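Long-range contact in alpha-glucosidase (Pseudoalteromonas sp. K8, PDB 5HQA), which hydrolyses alpha-glucosides as a chloride-activated family 97 glycoside hydrolase with calcium at its active site: residues Q65-R73 with R445-T453. Sequence-based numbering, arbitrary orientation.
Sequences QWQQPWGER and RRTYPNWIT
The indole of Trp66 carries the guanidinium of Arg446 flat on one face, a cation-pi stack with the planes 3° apart and Arg446 CZ 3.6 Å from the centroid of the Trp66 six-membered ring. It joins the end of edge strand 53-67 in the N-terminal beta domain to the loop leading into strand 451-454 of the catalytic (beta/alpha)8-type barrel. Arg446 reaches across fully extended, CG anti to its backbone N (chi1 175°), which lays CD and NE over the benzo part of the indole, while Trp66 NE1 is hydrogen-bonded to Asn248 OD1. Trp70 inserts deeper: Trp70 NE1 donates to Pro449 O (2.9 Å), on a lone pair in the carbonyl plane, through a rather bent bond (140°), Pro449 being the second residue of the type I turn Tyr448 to Trp451, and Trp70 CZ2 packs 4.0 Å from Ile452 CG2. Beside it, Arg445 pairs with Glu72 in a bidentate salt bridge, Arg445 NH1 to Glu72 OE1 at 3.0 Å and NH2 to OE2 at 2.8 Å, both nearly straight and syn, though tilted somewhat out of the carboxylate plane. Leu247 of helix 245-248 packs against both partners. Gln68 probably steadies the carboxylate: its NE2 bonds to Arg73 O and, from above the carboxylate plane, to Glu72 OE1 at 3.1 Å, on the face opposite Arg445 NH1.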
loop_
_atom_site.group_PDB
_atom_site.type_symbol
_atom_site.label_atom_id
_atom_site.label_comp_id
_atom_site.label_asym_id
_atom_site.label_seq_id
_atom_site.Cartn_x
_atom_site.Cartn_y
_atom_site.Cartn_z
ATOM N N GLN A 65 22.652 4.384 -6.813
ATOM C CA GLN A 65 21.908 3.336 -6.129
ATOM C C GLN A 65 21.994 3.582 -4.630
ATOM O O GLN A 65 22.917 4.239 -4.146
ATOM C CB GLN A 65 22.439 1.948 -6.485
ATOM C CG GLN A 65 23.844 1.686 -5.986
ATOM C CD GLN A 65 24.306 0.283 -6.311
ATOM O OE1 GLN A 65 24.181 -0.174 -7.451
ATOM N NE2 GLN A 65 24.821 -0.425 -5.302
ATOM N N TRP A 66 21.014 3.056 -3.894
ATOM C CA TRP A 66 20.967 3.235 -2.450
ATOM C C TRP A 66 20.413 1.965 -1.814
ATOM O O TRP A 66 19.829 1.112 -2.490
ATOM C CB TRP A 66 20.132 4.471 -2.067
ATOM C CG TRP A 66 18.731 4.489 -2.635
ATOM C CD1 TRP A 66 18.359 4.850 -3.904
ATOM C CD2 TRP A 66 17.517 4.153 -1.941
ATOM N NE1 TRP A 66 16.987 4.749 -4.044
ATOM C CE2 TRP A 66 16.450 4.326 -2.854
ATOM C CE3 TRP A 66 17.230 3.726 -0.639
ATOM C CZ2 TRP A 66 15.116 4.079 -2.502
ATOM C CZ3 TRP A 66 15.902 3.481 -0.293
ATOM C CH2 TRP A 66 14.867 3.659 -1.222
ATOM N N GLN A 67 20.614 1.835 -0.506
ATOM C CA GLN A 67 20.250 0.621 0.213
ATOM C C GLN A 67 19.065 0.877 1.138
ATOM O O GLN A 67 19.043 1.874 1.867
ATOM C CB GLN A 67 21.440 0.077 1.012
ATOM C CG GLN A 67 21.062 -1.151 1.838
ATOM C CD GLN A 67 22.214 -2.111 2.054
ATOM O OE1 GLN A 67 22.900 -2.500 1.106
ATOM N NE2 GLN A 67 22.428 -2.508 3.305
ATOM N N GLN A 68 18.068 -0.033 1.103
ATOM C CA GLN A 68 16.930 0.085 2.012
ATOM C C GLN A 68 17.245 -0.567 3.354
ATOM O O GLN A 68 17.916 -1.600 3.400
ATOM C CB GLN A 68 15.695 -0.586 1.432
ATOM C CG GLN A 68 15.305 -0.122 0.054
ATOM C CD GLN A 68 13.815 -0.243 -0.137
ATOM O OE1 GLN A 68 13.057 0.578 0.377
ATOM N NE2 GLN A 68 13.380 -1.279 -0.853
ATOM N N PRO A 69 16.761 -0.002 4.462
ATOM C CA PRO A 69 16.903 -0.715 5.743
ATOM C C PRO A 69 16.100 -2.002 5.777
ATOM O O PRO A 69 16.528 -2.986 6.385
ATOM C CB PRO A 69 16.390 0.306 6.770
ATOM C CG PRO A 69 15.429 1.167 5.991
ATOM C CD PRO A 69 16.030 1.272 4.602
ATOM N N TRP A 70 14.933 -2.003 5.141
ATOM C CA TRP A 70 14.077 -3.163 4.954
ATOM C C TRP A 70 13.287 -2.886 3.690
ATOM O O TRP A 70 13.163 -1.734 3.268
ATOM C CB TRP A 70 13.124 -3.382 6.136
ATOM C CG TRP A 70 12.317 -2.150 6.464
ATOM C CD1 TRP A 70 12.628 -1.194 7.393
ATOM C CD2 TRP A 70 11.084 -1.734 5.860
ATOM N NE1 TRP A 70 11.659 -0.215 7.409
ATOM C CE2 TRP A 70 10.702 -0.521 6.478
ATOM C CE3 TRP A 70 10.260 -2.270 4.866
ATOM C CZ2 TRP A 70 9.533 0.162 6.131
ATOM C CZ3 TRP A 70 9.103 -1.591 4.523
ATOM C CH2 TRP A 70 8.747 -0.390 5.158
ATOM N N GLY A 71 12.747 -3.925 3.080
ATOM C CA GLY A 71 11.977 -3.695 1.878
ATOM C C GLY A 71 11.806 -4.953 1.052
ATOM O O GLY A 71 12.096 -6.068 1.494
ATOM N N GLU A 72 11.303 -4.732 -0.162
ATOM C CA GLU A 72 11.126 -5.768 -1.165
ATOM C C GLU A 72 12.405 -6.022 -1.953
ATOM O O GLU A 72 12.496 -7.022 -2.673
ATOM C CB GLU A 72 9.977 -5.373 -2.104
ATOM C CG GLU A 72 10.243 -4.139 -2.990
ATOM C CD GLU A 72 9.951 -2.785 -2.323
ATOM O OE1 GLU A 72 10.577 -2.446 -1.289
ATOM O OE2 GLU A 72 9.096 -2.040 -2.861
ATOM N N ARG A 73 13.392 -5.142 -1.826
ATOM C CA ARG A 73 14.717 -5.370 -2.372
ATOM C C ARG A 73 15.690 -4.541 -1.551
ATOM O O ARG A 73 15.323 -3.499 -0.999
ATOM C CB ARG A 73 14.807 -5.019 -3.867
ATOM C CG ARG A 73 14.468 -3.573 -4.209
ATOM C CD ARG A 73 14.468 -3.351 -5.732
ATOM N NE ARG A 73 13.784 -4.438 -6.430
ATOM C CZ ARG A 73 12.493 -4.441 -6.737
ATOM N NH1 ARG A 73 11.964 -5.483 -7.358
ATOM N NH2 ARG A 73 11.728 -3.407 -6.430
ATOM N N ARG A 445 7.724 5.596 3.353
ATOM C CA ARG A 445 8.544 4.658 4.119
ATOM C C ARG A 445 10.037 4.829 3.838
ATOM O O ARG A 445 10.863 4.457 4.678
ATOM C CB ARG A 445 8.123 3.208 3.823
ATOM C CG ARG A 445 8.297 2.807 2.348
ATOM C CD ARG A 445 7.733 1.413 2.069
ATOM N NE ARG A 445 7.545 1.157 0.637
ATOM C CZ ARG A 445 8.192 0.222 -0.067
ATOM N NH1 ARG A 445 9.104 -0.569 0.507
ATOM N NH2 ARG A 445 7.916 0.067 -1.361
ATOM N N ARG A 446 10.414 5.365 2.675
ATOM C CA ARG A 446 11.829 5.640 2.450
ATOM C C ARG A 446 12.327 6.702 3.417
ATOM O O ARG A 446 13.393 6.562 4.029
ATOM C CB ARG A 446 12.076 6.087 1.012
ATOM C CG ARG A 446 13.544 6.479 0.815
ATOM C CD ARG A 446 13.846 6.982 -0.571
ATOM N NE ARG A 446 15.284 7.105 -0.748
ATOM C CZ ARG A 446 15.869 7.482 -1.880
ATOM N NH1 ARG A 446 15.131 7.772 -2.944
ATOM N NH2 ARG A 446 17.190 7.562 -1.948
ATOM N N THR A 447 11.552 7.774 3.570
ATOM C CA THR A 447 11.936 8.911 4.395
ATOM C C THR A 447 11.751 8.613 5.878
ATOM O O THR A 447 12.548 9.064 6.711
ATOM C CB THR A 447 11.096 10.122 3.991
ATOM O OG1 THR A 447 11.062 10.213 2.558
ATOM C CG2 THR A 447 11.676 11.398 4.568
ATOM N N TYR A 448 10.694 7.868 6.213
ATOM C CA TYR A 448 10.326 7.531 7.590
ATOM C C TYR A 448 10.161 6.024 7.664
ATOM O O TYR A 448 9.042 5.504 7.568
ATOM C CB TYR A 448 9.041 8.245 8.011
ATOM C CG TYR A 448 9.166 9.735 7.855
ATOM C CD1 TYR A 448 9.844 10.495 8.800
ATOM C CD2 TYR A 448 8.650 10.378 6.740
ATOM C CE1 TYR A 448 9.984 11.864 8.653
ATOM C CE2 TYR A 448 8.782 11.745 6.586
ATOM C CZ TYR A 448 9.453 12.479 7.543
ATOM O OH TYR A 448 9.584 13.837 7.381
ATOM N N PRO A 449 11.263 5.288 7.824
ATOM C CA PRO A 449 11.197 3.826 7.731
ATOM C C PRO A 449 10.435 3.149 8.859
ATOM O O PRO A 449 10.331 1.918 8.837
ATOM C CB PRO A 449 12.673 3.413 7.747
ATOM C CG PRO A 449 13.410 4.636 7.220
ATOM C CD PRO A 449 12.648 5.792 7.778
ATOM N N ASN A 450 9.892 3.872 9.836
ATOM C CA ASN A 450 9.017 3.220 10.803
ATOM C C ASN A 450 7.569 3.176 10.336
ATOM O O ASN A 450 6.728 2.588 11.023
ATOM C CB ASN A 450 9.100 3.909 12.168
ATOM C CG ASN A 450 8.492 5.281 12.157
ATOM O OD1 ASN A 450 8.705 6.052 11.223
ATOM N ND2 ASN A 450 7.700 5.591 13.177
ATOM N N TRP A 451 7.252 3.782 9.188
ATOM C CA TRP A 451 5.912 3.674 8.608
ATOM C C TRP A 451 5.897 2.407 7.758
ATOM O O TRP A 451 6.069 2.433 6.538
ATOM C CB TRP A 451 5.565 4.915 7.791
ATOM C CG TRP A 451 4.080 5.170 7.714
ATOM C CD1 TRP A 451 3.081 4.328 8.119
ATOM C CD2 TRP A 451 3.438 6.356 7.240
ATOM N NE1 TRP A 451 1.853 4.917 7.919
ATOM C CE2 TRP A 451 2.046 6.164 7.382
ATOM C CE3 TRP A 451 3.903 7.565 6.714
ATOM C CZ2 TRP A 451 1.115 7.135 7.014
ATOM C CZ3 TRP A 451 2.976 8.535 6.355
ATOM C CH2 TRP A 451 1.599 8.313 6.507
ATOM N N ILE A 452 5.686 1.272 8.427
ATOM C CA ILE A 452 6.084 0.003 7.820
ATOM C C ILE A 452 5.033 -0.540 6.857
ATOM O O ILE A 452 5.385 -1.181 5.859
ATOM C CB ILE A 452 6.443 -1.031 8.904
ATOM C CG1 ILE A 452 5.301 -1.200 9.906
ATOM C CG2 ILE A 452 7.711 -0.602 9.614
ATOM C CD1 ILE A 452 5.567 -2.270 10.937
ATOM N N THR A 453 3.749 -0.298 7.101
ATOM C CA THR A 453 2.728 -0.859 6.229
ATOM C C THR A 453 1.411 -0.132 6.491
ATOM O O THR A 453 1.310 0.722 7.378
ATOM C CB THR A 453 2.614 -2.379 6.438
ATOM O OG1 THR A 453 1.882 -2.965 5.352
ATOM C CG2 THR A 453 1.920 -2.714 7.772
HETATM O O HOH W 1 11.217 0.085 2.435
#